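Local coordinates for ribonucleotide monophosphatase NagD (PDB 2C4N), which removes phosphate from ribonucleoside monophosphates, and probably from a broad range of other phosphorylated compounds, using a magnesium ion, at residues 9-14 and 40-45; 218-223 and 242-247; 1-6 and 195-200. One frame throughout, in Å; residues are numbered along the deposited sequence.

Interaction 1. Residues 9-14 and 40-45; sequences DIDGVL and LLTNYP. With MG (magnesium ion), chain B; PO4 (phosphate ion), chain D.
I10 and L41 tie the two segments together where strand 5-9 of the HAD core sheet runs beside parallel strand 38-42 and gives way to the catalytic loop; the DxDx(T/V) signature of this superfamily (D9, D11, V13) begins at the C-terminal end of strand 5-9. I10 N donates to L41 O at 3.0 Å. Below the site, the I10 side chain crosses that of T42 obliquely and lays CG1 on L40 CB, while L14 CD1 meets L40 CD2 at 3.7 Å, the two leucines at about a right angle; these apolar branches fill the floor beneath the polar groups. D9 holds CG anti to its backbone N (chi1 176°), and its carboxylate serves two partners. OD2 of D9 binds the magnesium ion at 2.2 Å, whereas OD1 makes a salt bridge with K176. The backbone O of D11 is a second ligand, and D201, a phosphate oxygen and two waters bring the total to six. Because D11 gives the metal its carbonyl, its carboxylate is left to turn toward the phosphate ion, CG beside the backbone N (chi1 -63°), with OD1 in a salt bridge to R55, which probably orients this aspartate for proton transfer. The phosphate, probably from the crystallisation liquor, sits where a substrate's phosphate would be expected. D11 N donates to its O1 at 3.2 Å, and N43 N to its O2 at 3.0 Å. T42 suits the wall of this pocket: its short side chain lets OG1 accept from Y44 N at 3.3 Å, an ST turn that shapes the loop, and share water 1 with D11 OD2. The Y44 ring comes to the phosphate edge-on, with CD1 of Y44 only 3.1 Å from phosphate O4.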
loop_
_atom_site.group_PDB
_atom_site.type_symbol
_atom_site.label_atom_id
_atom_site.label_comp_id
_atom_site.label_asym_id
_atom_site.label_seq_id
_atom_site.Cartn_x
_atom_site.Cartn_y
_atom_site.Cartn_z
ATOM N N ASP A 9 2.782 -29.711 -3.445
ATOM C CA ASP A 9 2.016 -28.760 -4.225
ATOM C C ASP A 9 1.737 -29.355 -5.607
ATOM O O ASP A 9 2.509 -30.176 -6.106
ATOM C CB ASP A 9 2.790 -27.456 -4.359
ATOM C CG ASP A 9 2.085 -26.471 -5.238
ATOM O OD1 ASP A 9 0.929 -26.111 -4.924
ATOM O OD2 ASP A 9 2.685 -26.070 -6.246
ATOM N N ILE A 10 0.644 -28.934 -6.229
ATOM C CA ILE A 10 0.269 -29.473 -7.533
ATOM C C ILE A 10 0.809 -28.743 -8.757
ATOM O O ILE A 10 1.663 -29.264 -9.472
ATOM C CB ILE A 10 -1.279 -29.576 -7.641
ATOM C CG1 ILE A 10 -1.776 -30.647 -6.665
ATOM C CG2 ILE A 10 -1.702 -29.905 -9.077
ATOM C CD1 ILE A 10 -3.288 -30.730 -6.534
ATOM N N ASP A 11 0.318 -27.533 -8.998
ATOM C CA ASP A 11 0.736 -26.776 -10.172
ATOM C C ASP A 11 2.195 -26.335 -10.184
ATOM O O ASP A 11 2.678 -25.726 -9.239
ATOM C CB ASP A 11 -0.200 -25.581 -10.352
ATOM C CG ASP A 11 -1.630 -26.018 -10.625
ATOM O OD1 ASP A 11 -1.849 -26.693 -11.651
ATOM O OD2 ASP A 11 -2.526 -25.707 -9.813
ATOM N N GLY A 12 2.894 -26.657 -11.269
ATOM C CA GLY A 12 4.296 -26.293 -11.383
ATOM C C GLY A 12 5.207 -27.303 -10.709
ATOM O O GLY A 12 6.427 -27.150 -10.717
ATOM N N VAL A 13 4.607 -28.339 -10.129
ATOM C CA VAL A 13 5.345 -29.385 -9.431
ATOM C C VAL A 13 4.985 -30.768 -9.984
ATOM O O VAL A 13 5.856 -31.527 -10.408
ATOM C CB VAL A 13 5.026 -29.367 -7.916
ATOM C CG1 VAL A 13 5.770 -30.497 -7.211
ATOM C CG2 VAL A 13 5.408 -28.009 -7.315
ATOM N N LEU A 14 3.693 -31.081 -9.983
ATOM C CA LEU A 14 3.216 -32.372 -10.464
ATOM C C LEU A 14 2.534 -32.220 -11.814
ATOM O O LEU A 14 2.567 -33.130 -12.650
ATOM C CB LEU A 14 2.228 -32.972 -9.453
ATOM C CG LEU A 14 2.806 -33.284 -8.065
ATOM C CD1 LEU A 14 1.711 -33.784 -7.129
ATOM C CD2 LEU A 14 3.898 -34.329 -8.203
ATOM N N LEU A 40 -1.929 -33.744 -1.565
ATOM C CA LEU A 40 -1.625 -32.993 -2.774
ATOM C C LEU A 40 -2.402 -31.696 -2.612
ATOM O O LEU A 40 -3.630 -31.669 -2.656
ATOM C CB LEU A 40 -2.068 -33.769 -4.017
ATOM C CG LEU A 40 -1.365 -35.123 -4.180
ATOM C CD1 LEU A 40 -1.702 -35.707 -5.550
ATOM C CD2 LEU A 40 0.151 -34.954 -4.030
ATOM N N LEU A 41 -1.654 -30.621 -2.410
ATOM C CA LEU A 41 -2.215 -29.308 -2.148
ATOM C C LEU A 41 -2.305 -28.345 -3.322
ATOM O O LEU A 41 -1.429 -28.303 -4.184
ATOM C CB LEU A 41 -1.390 -28.653 -1.035
ATOM C CG LEU A 41 -1.790 -27.269 -0.520
ATOM C CD1 LEU A 41 -3.006 -27.400 0.387
ATOM C CD2 LEU A 41 -0.622 -26.651 0.240
ATOM N N THR A 42 -3.390 -27.579 -3.352
ATOM C CA THR A 42 -3.558 -26.553 -4.366
ATOM C C THR A 42 -4.297 -25.382 -3.745
ATOM O O THR A 42 -5.236 -25.564 -2.973
ATOM C CB THR A 42 -4.330 -27.026 -5.613
ATOM O OG1 THR A 42 -4.471 -25.914 -6.508
ATOM C CG2 THR A 42 -5.710 -27.558 -5.250
ATOM N N ASN A 43 -3.857 -24.175 -4.082
ATOM C CA ASN A 43 -4.464 -22.964 -3.557
ATOM C C ASN A 43 -5.782 -22.629 -4.227
ATOM O O ASN A 43 -6.531 -21.788 -3.730
ATOM C CB ASN A 43 -3.502 -21.793 -3.729
ATOM C CG ASN A 43 -3.118 -21.172 -2.416
ATOM O OD1 ASN A 43 -3.019 -21.864 -1.403
ATOM N ND2 ASN A 43 -2.868 -19.866 -2.424
ATOM N N TYR A 44 -6.077 -23.280 -5.349
ATOM C CA TYR A 44 -7.311 -22.985 -6.051
ATOM C C TYR A 44 -8.490 -23.804 -5.539
ATOM O O TYR A 44 -8.369 -24.987 -5.235
ATOM C CB TYR A 44 -7.084 -23.108 -7.566
ATOM C CG TYR A 44 -6.107 -22.034 -8.038
ATOM C CD1 TYR A 44 -4.728 -22.258 -8.023
ATOM C CD2 TYR A 44 -6.558 -20.760 -8.407
ATOM C CE1 TYR A 44 -3.824 -21.247 -8.358
ATOM C CE2 TYR A 44 -5.660 -19.743 -8.742
ATOM C CZ TYR A 44 -4.294 -19.992 -8.716
ATOM O OH TYR A 44 -3.406 -18.981 -9.039
ATOM N N PRO A 45 -9.649 -23.150 -5.402
ATOM C CA PRO A 45 -10.905 -23.719 -4.910
ATOM C C PRO A 45 -11.925 -24.277 -5.875
ATOM O O PRO A 45 -12.976 -24.733 -5.441
ATOM C CB PRO A 45 -11.493 -22.552 -4.147
ATOM C CG PRO A 45 -11.190 -21.402 -5.111
ATOM C CD PRO A 45 -9.760 -21.684 -5.542
HETATM MG MG MG B . 2.547 -24.276 -7.567
HETATM P P PO4 D . -1.064 -24.400 -6.867
HETATM O O1 PO4 D . -1.352 -25.856 -6.871
HETATM O O2 PO4 D . -1.205 -23.869 -5.490
HETATM O O3 PO4 D . 0.307 -24.167 -7.346
HETATM O O4 PO4 D . -2.020 -23.710 -7.770
HETATM O O HOH W 1 -4.554 -27.485 -9.235
HETATM O O HOH W 2 2.942 -22.898 -5.746
HETATM O O HOH W 3 2.711 -22.542 -9.125
#

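Interaction 2. Residues 218-223 and 242-247; sequences ILVLSG and PSVAEI
I218 and I247 both set CG1 beside the backbone N and anti to the carbonyl carbon (chi1 -63° and -65°), and with their chains extended they meet tip to tip. CG2 of I218 lies 3.9 Å from CD1 of I247, and CD1 of I218 is 4.0 Å from CG2 of I247. V220 likewise turns CG1 away from its carbonyl carbon (chi1 -73°), which lays that methyl on S243 C at 3.7 Å and brings it near V244 CG1 and I247 CD1. Branched aliphatic residues suit this seam between strand 216-220 and the loop that carries the short 3-10 segment 244-246. Beyond the end of the strand, L221 N makes a weak hydrogen bond to P242 O at 3.1 Å. Next to it the turn is started by S243, whose OG accepts from A245 N in an ST turn, a task for a short hydroxyl side chain. Water 4 donates to S222 OG and accepts from V244 N, linking the segments, while S222 OG is also bonded to G12 O. Strand 216-220 runs between strands 196-200 and 239-241; V220 leans on V199 and V13, and F27 of helix 24-33 packs against V244 and I247.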
loop_
_atom_site.group_PDB
_atom_site.type_symbol
_atom_site.label_atom_id
_atom_site.label_comp_id
_atom_site.label_asym_id
_atom_site.label_seq_id
_atom_site.Cartn_x
_atom_site.Cartn_y
_atom_site.Cartn_z
ATOM N N ILE A 218 11.207 -28.363 0.261
ATOM C CA ILE A 218 11.919 -28.729 -0.955
ATOM C C ILE A 218 11.369 -27.879 -2.083
ATOM O O ILE A 218 10.175 -27.918 -2.379
ATOM C CB ILE A 218 11.717 -30.211 -1.348
ATOM C CG1 ILE A 218 12.292 -31.126 -0.266
ATOM C CG2 ILE A 218 12.414 -30.491 -2.683
ATOM C CD1 ILE A 218 12.132 -32.610 -0.573
ATOM N N LEU A 219 12.239 -27.097 -2.703
ATOM C CA LEU A 219 11.827 -26.258 -3.814
ATOM C C LEU A 219 12.190 -26.945 -5.125
ATOM O O LEU A 219 13.326 -27.378 -5.296
ATOM C CB LEU A 219 12.552 -24.906 -3.771
ATOM C CG LEU A 219 12.359 -23.989 -4.994
ATOM C CD1 LEU A 219 10.967 -23.358 -4.970
ATOM C CD2 LEU A 219 13.422 -22.898 -4.979
ATOM N N VAL A 220 11.231 -27.066 -6.038
ATOM C CA VAL A 220 11.541 -27.629 -7.346
ATOM C C VAL A 220 11.576 -26.424 -8.268
ATOM O O VAL A 220 10.888 -25.435 -8.015
ATOM C CB VAL A 220 10.482 -28.659 -7.835
ATOM C CG1 VAL A 220 10.615 -29.940 -7.044
ATOM C CG2 VAL A 220 9.072 -28.087 -7.708
ATOM N N LEU A 221 12.385 -26.497 -9.319
ATOM C CA LEU A 221 12.542 -25.389 -10.252
ATOM C C LEU A 221 11.706 -25.538 -11.518
ATOM O O LEU A 221 11.914 -24.831 -12.505
ATOM C CB LEU A 221 14.024 -25.264 -10.622
ATOM C CG LEU A 221 14.982 -25.131 -9.427
ATOM C CD1 LEU A 221 16.429 -25.259 -9.901
ATOM C CD2 LEU A 221 14.743 -23.799 -8.729
ATOM N N SER A 222 10.744 -26.450 -11.474
ATOM C CA SER A 222 9.885 -26.723 -12.617
ATOM C C SER A 222 8.698 -25.773 -12.749
ATOM O O SER A 222 7.894 -25.915 -13.672
ATOM C CB SER A 222 9.381 -28.167 -12.528
ATOM O OG SER A 222 8.796 -28.413 -11.257
ATOM N N GLY A 223 8.598 -24.804 -11.842
ATOM C CA GLY A 223 7.489 -23.867 -11.888
ATOM C C GLY A 223 7.828 -22.382 -11.815
ATOM O O GLY A 223 8.716 -21.896 -12.516
ATOM N N PRO A 242 15.648 -29.673 -9.718
ATOM C CA PRO A 242 15.046 -29.196 -10.963
ATOM C C PRO A 242 13.567 -29.586 -10.987
ATOM O O PRO A 242 12.716 -28.797 -11.390
ATOM C CB PRO A 242 15.853 -29.921 -12.038
ATOM C CG PRO A 242 17.200 -30.068 -11.399
ATOM C CD PRO A 242 16.844 -30.491 -9.993
ATOM N N SER A 243 13.269 -30.803 -10.534
ATOM C CA SER A 243 11.893 -31.300 -10.505
ATOM C C SER A 243 11.779 -32.445 -9.514
ATOM O O SER A 243 12.774 -32.863 -8.933
ATOM C CB SER A 243 11.473 -31.795 -11.893
ATOM O OG SER A 243 12.128 -33.010 -12.210
ATOM N N VAL A 244 10.566 -32.956 -9.323
ATOM C CA VAL A 244 10.350 -34.061 -8.395
ATOM C C VAL A 244 11.105 -35.332 -8.801
ATOM O O VAL A 244 11.356 -36.205 -7.971
ATOM C CB VAL A 244 8.845 -34.401 -8.266
ATOM C CG1 VAL A 244 8.119 -33.269 -7.544
ATOM C CG2 VAL A 244 8.232 -34.630 -9.647
ATOM N N ALA A 245 11.477 -35.423 -10.071
ATOM C CA ALA A 245 12.180 -36.598 -10.579
ATOM C C ALA A 245 13.468 -36.938 -9.832
ATOM O O ALA A 245 13.823 -38.114 -9.711
ATOM C CB ALA A 245 12.473 -36.420 -12.061
ATOM N N GLU A 246 14.170 -35.925 -9.332
ATOM C CA GLU A 246 15.415 -36.169 -8.612
ATOM C C GLU A 246 15.287 -36.175 -7.095
ATOM O O GLU A 246 16.269 -36.406 -6.393
ATOM C CB GLU A 246 16.479 -35.142 -9.019
ATOM C CG GLU A 246 16.892 -35.204 -10.479
ATOM C CD GLU A 246 18.109 -34.353 -10.766
ATOM O OE1 GLU A 246 18.360 -33.401 -9.992
ATOM O OE2 GLU A 246 18.812 -34.626 -11.766
ATOM N N ILE A 247 14.091 -35.915 -6.577
ATOM C CA ILE A 247 13.911 -35.911 -5.127
ATOM C C ILE A 247 14.091 -37.335 -4.600
ATOM O O ILE A 247 13.370 -38.243 -5.014
ATOM C CB ILE A 247 12.490 -35.417 -4.718
ATOM C CG1 ILE A 247 12.304 -33.954 -5.113
ATOM C CG2 ILE A 247 12.289 -35.565 -3.214
ATOM C CD1 ILE A 247 10.910 -33.415 -4.799
HETATM O O HOH W 4 8.594 -30.974 -10.316
#

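Interaction 3. Residues 1-6 and 195-200; sequences MTIKNV and ETVIVG
Two central strands of the parallel HAD core sheet, 5-9 and 196-200, begin their pairing here, N5 opposite T196 and V6 opposite V197. V197 N makes a weak hydrogen bond to N5 O at 3.3 Å. Just before it, one carbonyl gathers the N-terminal chain: E195 O accepts from K4 N at 2.8 Å in a nearly straight bond (171°), from N5 N at 3.1 Å, and weakly from N5 ND2. The asparagine suits this place because its amide also donates to water 5, which makes a weak bond to E195 OE1. E195 bends at chi2 (104°), placing CD so that the carboxylate swings toward the chain start, and OE2 of E195 forms a salt bridge with the terminal amine M1 N at 2.9 Å. That amine approaches from the anti side of OE2 and out of the carboxylate plane; M1 is poorly ordered. K4 runs extended alongside E195, pointing the same way, with CD of K4 3.8 Å from CG of E195, though the lysine amine stays beyond salt-bridge range. An alanine at E195 would probably leave the M1 amine without its carboxylate mate and K4 CD with less to lie against. Among the apolar groups, V197 holds CG1 between its backbone N and carbonyl carbon (chi1 61°), where it meets I3 CG2 at 3.7 Å and V6 CG2 at 3.9 Å; compact branched residues fit this close spacing. N5 and T196 lie on the other face, beneath M189 of helix 180-189, and T196 OG1 bonds to H192 O. Strand 38-42 flanks the 5-9 side, and strand 216-220 the 196-200 side, where V197 packs on I218.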
loop_
_atom_site.group_PDB
_atom_site.type_symbol
_atom_site.label_atom_id
_atom_site.label_comp_id
_atom_site.label_asym_id
_atom_site.label_seq_id
_atom_site.Cartn_x
_atom_site.Cartn_y
_atom_site.Cartn_z
ATOM N N MET A 1 11.643 -36.235 14.365
ATOM C CA MET A 1 12.178 -37.318 13.554
ATOM C C MET A 1 12.363 -37.002 12.050
ATOM O O MET A 1 12.595 -35.857 11.647
ATOM C CB MET A 1 11.422 -38.645 13.830
ATOM C CG MET A 1 12.280 -39.820 14.332
ATOM S SD MET A 1 11.386 -41.414 14.420
ATOM C CE MET A 1 12.492 -42.612 13.677
ATOM N N THR A 2 12.314 -38.026 11.238
ATOM C CA THR A 2 12.713 -37.984 9.873
ATOM C C THR A 2 11.456 -37.604 9.063
ATOM O O THR A 2 10.443 -37.373 9.655
ATOM C CB THR A 2 13.069 -39.377 9.590
ATOM O OG1 THR A 2 13.053 -39.641 8.210
ATOM C CG2 THR A 2 12.108 -40.241 10.248
ATOM N N ILE A 3 11.514 -37.571 7.741
ATOM C CA ILE A 3 10.337 -37.371 6.948
ATOM C C ILE A 3 9.397 -38.555 6.995
ATOM O O ILE A 3 9.760 -39.593 6.564
ATOM C CB ILE A 3 10.684 -37.046 5.535
ATOM C CG1 ILE A 3 11.493 -35.778 5.451
ATOM C CG2 ILE A 3 9.439 -36.865 4.783
ATOM C CD1 ILE A 3 12.031 -35.505 4.153
ATOM N N LYS A 4 8.198 -38.373 7.541
ATOM C CA LYS A 4 7.228 -39.461 7.636
ATOM C C LYS A 4 5.935 -39.111 6.909
ATOM O O LYS A 4 5.089 -39.976 6.689
ATOM C CB LYS A 4 6.907 -39.754 9.103
ATOM C CG LYS A 4 8.092 -40.212 9.939
ATOM C CD LYS A 4 7.665 -40.462 11.379
ATOM C CE LYS A 4 8.825 -40.936 12.235
ATOM N NZ LYS A 4 8.402 -41.145 13.651
ATOM N N ASN A 5 5.788 -37.839 6.541
ATOM C CA ASN A 5 4.591 -37.354 5.851
ATOM C C ASN A 5 5.011 -36.391 4.745
ATOM O O ASN A 5 6.061 -35.754 4.833
ATOM C CB ASN A 5 3.683 -36.619 6.839
ATOM C CG ASN A 5 3.441 -37.411 8.109
ATOM O OD1 ASN A 5 2.580 -38.292 8.156
ATOM N ND2 ASN A 5 4.210 -37.105 9.148
ATOM N N VAL A 6 4.182 -36.262 3.717
ATOM C CA VAL A 6 4.520 -35.384 2.607
ATOM C C VAL A 6 3.366 -34.535 2.096
ATOM O O VAL A 6 2.285 -35.049 1.827
ATOM C CB VAL A 6 5.057 -36.191 1.396
ATOM C CG1 VAL A 6 5.380 -35.243 0.238
ATOM C CG2 VAL A 6 6.297 -36.990 1.797
ATOM N N GLU A 195 8.052 -33.889 11.305
ATOM C CA GLU A 195 8.275 -35.063 10.460
ATOM C C GLU A 195 7.583 -34.917 9.111
ATOM O O GLU A 195 7.254 -35.910 8.466
ATOM C CB GLU A 195 7.773 -36.344 11.139
ATOM C CG GLU A 195 8.665 -36.867 12.250
ATOM C CD GLU A 195 8.109 -36.577 13.624
ATOM O OE1 GLU A 195 7.011 -37.083 13.935
ATOM O OE2 GLU A 195 8.767 -35.847 14.392
ATOM N N THR A 196 7.368 -33.679 8.686
ATOM C CA THR A 196 6.700 -33.443 7.416
ATOM C C THR A 196 7.488 -32.499 6.531
ATOM O O THR A 196 8.097 -31.539 7.003
ATOM C CB THR A 196 5.291 -32.863 7.634
ATOM O OG1 THR A 196 4.545 -33.745 8.483
ATOM C CG2 THR A 196 4.555 -32.713 6.301
ATOM N N VAL A 197 7.487 -32.795 5.239
ATOM C CA VAL A 197 8.174 -31.966 4.268
ATOM C C VAL A 197 7.121 -31.480 3.289
ATOM O O VAL A 197 6.119 -32.157 3.056
ATOM C CB VAL A 197 9.243 -32.777 3.479
ATOM C CG1 VAL A 197 8.574 -33.914 2.710
ATOM C CG2 VAL A 197 9.996 -31.866 2.517
ATOM N N ILE A 198 7.320 -30.288 2.752
ATOM C CA ILE A 198 6.403 -29.783 1.749
ATOM C C ILE A 198 7.241 -29.551 0.507
ATOM O O ILE A 198 8.363 -29.056 0.596
ATOM C CB ILE A 198 5.711 -28.457 2.166
ATOM C CG1 ILE A 198 4.878 -27.930 0.986
ATOM C CG2 ILE A 198 6.745 -27.421 2.605
ATOM C CD1 ILE A 198 3.922 -26.814 1.361
ATOM N N VAL A 199 6.711 -29.949 -0.642
ATOM C CA VAL A 199 7.399 -29.766 -1.913
ATOM C C VAL A 199 6.600 -28.722 -2.690
ATOM O O VAL A 199 5.385 -28.847 -2.829
ATOM C CB VAL A 199 7.433 -31.079 -2.741
ATOM C CG1 VAL A 199 8.174 -30.850 -4.048
ATOM C CG2 VAL A 199 8.100 -32.190 -1.945
ATOM N N GLY A 200 7.273 -27.686 -3.177
ATOM C CA GLY A 200 6.570 -26.655 -3.923
ATOM C C GLY A 200 7.467 -25.935 -4.905
ATOM O O GLY A 200 8.690 -26.062 -4.838
HETATM O O HOH W 5 4.135 -37.140 12.247
#

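Overall arrangement
All three contacts reach the same parallel sheet. Interaction 1 is buried near the centre of the molecule, whereas interactions 2 and 3 lie farther out and are only partly buried. Their chemistry follows: interaction 1 gathers charge, metal and phosphate around the catalytic loop, interaction 2 is mainly aliphatic with a water and a weak backbone bond beside it, and interaction 3 combines strand pairing with a surface salt bridge. Strand 5-9 serves both interactions 1 and 3, linked by D9 N to V199 O. I218 N to I198 O joins interaction 3 to interaction 2. V13, from the signature loop of interaction 1, packs on V244 of interaction 2.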